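Local coordinates for uncharacterized protein YacP (Bacillus subtilis, PDB 5MQ8) that acts as an endoribonuclease, Rae1, involved in ribosome-dependent mRNA decay, at residues Gly13-Leu18 / Arg122-Glu127. Sequence-based numbering, arbitrary orientation.
Sequences GAWPQL and RELLRE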
# COMPACT_ATOMS: atom_id res chain seq x y z
N GLY A 13 -17.78 19.06 4.60
CA GLY A 13 -18.27 19.71 5.81
C GLY A 13 -18.97 18.81 6.81
O GLY A 13 -19.07 19.17 7.98
N ALA A 14 -19.45 17.62 6.36
CA ALA A 14 -20.19 16.70 7.22
C ALA A 14 -19.39 15.50 7.77
O ALA A 14 -19.80 14.92 8.76
CB ALA A 14 -21.44 16.22 6.50
N TRP A 15 -18.29 15.10 7.09
CA TRP A 15 -17.51 13.94 7.51
C TRP A 15 -16.40 14.37 8.48
O TRP A 15 -15.64 15.30 8.14
CB TRP A 15 -16.95 13.18 6.29
CG TRP A 15 -17.99 12.58 5.37
CD1 TRP A 15 -19.34 12.70 5.46
CD2 TRP A 15 -17.73 11.77 4.21
NE1 TRP A 15 -19.95 12.01 4.43
CE2 TRP A 15 -18.99 11.42 3.66
CE3 TRP A 15 -16.57 11.24 3.63
CZ2 TRP A 15 -19.10 10.62 2.51
CZ3 TRP A 15 -16.69 10.45 2.49
CH2 TRP A 15 -17.94 10.15 1.95
N PRO A 16 -16.31 13.74 9.68
CA PRO A 16 -15.30 14.16 10.68
C PRO A 16 -13.86 14.16 10.20
O PRO A 16 -13.13 15.10 10.51
CB PRO A 16 -15.52 13.19 11.85
CG PRO A 16 -16.94 12.75 11.72
CD PRO A 16 -17.19 12.67 10.22
N GLN A 17 -13.44 13.14 9.44
CA GLN A 17 -12.06 13.07 8.93
C GLN A 17 -11.79 14.05 7.75
O GLN A 17 -10.63 14.21 7.35
CB GLN A 17 -11.66 11.63 8.56
CG GLN A 17 -11.42 10.72 9.78
CD GLN A 17 -10.26 9.76 9.59
OE1 GLN A 17 -10.18 9.02 8.60
NE2 GLN A 17 -9.35 9.74 10.55
N LEU A 18 -12.84 14.74 7.25
CA LEU A 18 -12.71 15.71 6.16
C LEU A 18 -12.83 17.16 6.61
O LEU A 18 -12.06 17.99 6.14
CB LEU A 18 -13.75 15.45 5.05
CG LEU A 18 -13.68 14.15 4.24
CD1 LEU A 18 -14.65 14.19 3.09
CD2 LEU A 18 -12.31 13.91 3.70
N ARG A 122 -24.30 11.27 6.04
CA ARG A 122 -24.11 10.26 7.07
C ARG A 122 -24.20 8.86 6.46
O ARG A 122 -23.37 8.00 6.78
CB ARG A 122 -25.17 10.44 8.18
CG ARG A 122 -24.77 9.87 9.53
CD ARG A 122 -25.75 10.19 10.65
NE ARG A 122 -25.66 11.58 11.11
CZ ARG A 122 -24.83 12.02 12.05
NH1 ARG A 122 -24.82 13.31 12.39
NH2 ARG A 122 -24.01 11.18 12.68
N GLU A 123 -25.21 8.63 5.58
CA GLU A 123 -25.42 7.36 4.90
C GLU A 123 -24.25 7.03 4.00
O GLU A 123 -23.78 5.89 4.04
CB GLU A 123 -26.71 7.39 4.06
CG GLU A 123 -27.97 7.05 4.84
CD GLU A 123 -29.25 7.63 4.26
OE1 GLU A 123 -29.43 7.61 3.02
OE2 GLU A 123 -30.08 8.11 5.06
N LEU A 124 -23.78 8.01 3.18
CA LEU A 124 -22.65 7.77 2.29
C LEU A 124 -21.40 7.44 3.11
O LEU A 124 -20.73 6.46 2.79
CB LEU A 124 -22.40 8.91 1.28
CG LEU A 124 -21.28 8.65 0.23
CD1 LEU A 124 -21.55 7.41 -0.61
CD2 LEU A 124 -21.04 9.87 -0.64
N LEU A 125 -21.15 8.19 4.20
CA LEU A 125 -20.01 7.96 5.10
C LEU A 125 -20.02 6.52 5.67
O LEU A 125 -18.99 5.85 5.64
CB LEU A 125 -19.98 9.00 6.23
CG LEU A 125 -18.87 8.84 7.32
CD1 LEU A 125 -17.45 9.00 6.74
CD2 LEU A 125 -19.08 9.82 8.46
N ARG A 126 -21.20 6.05 6.16
CA ARG A 126 -21.41 4.70 6.73
C ARG A 126 -21.07 3.61 5.69
O ARG A 126 -20.39 2.65 6.02
CB ARG A 126 -22.85 4.56 7.26
CG ARG A 126 -23.17 3.20 7.91
CD ARG A 126 -24.67 2.97 8.06
NE ARG A 126 -24.99 1.54 8.09
CZ ARG A 126 -26.19 1.04 8.32
NH1 ARG A 126 -27.22 1.84 8.56
NH2 ARG A 126 -26.38 -0.28 8.32
N GLU A 127 -21.51 3.81 4.45
CA GLU A 127 -21.25 2.95 3.30
C GLU A 127 -19.76 2.94 2.97
O GLU A 127 -19.17 1.87 2.83
CB GLU A 127 -22.06 3.42 2.09
CG GLU A 127 -23.53 3.08 2.21
CD GLU A 127 -24.41 3.39 1.01
OE1 GLU A 127 -23.88 3.75 -0.07
OE2 GLU A 127 -25.64 3.23 1.15
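L125 lies over one face of the W15 indole, and its CB makes a CH-pi contact 3.7 Å from the centroid of the five-membered ring, 18° off the ring normal. The setting is the PIN-like NYN domain, an alpha/beta fold around a parallel sheet. Here the break between helices 8-14 and 16-19 packs against the start of the long helix 121-145. W15, the first residue past helix 8-14, illustrates how one aromatic side chain can join such elements by face, edge and N-H together. With CG anti to the carbonyl carbon (chi1 -63°), the indole swings across to the long helix. There NE1 donates a hydrogen bond to the carbonyl oxygen of A121, which satisfies the polar atom of the buried ring and, with L125 over the face and L124 at the edge, limits the ring's rotation. L124 meets the indole in plane, with CG 3.7 Å from W15 CZ2, and also packs on L4 and V6 of the central strand 3-7. The two branches of L125 diverge: CD1 sits 3.8 Å from W15 CD2, almost straight above that atom on the side toward CG, while CD2 meets CD of the exposed P16 at 3.8 Å.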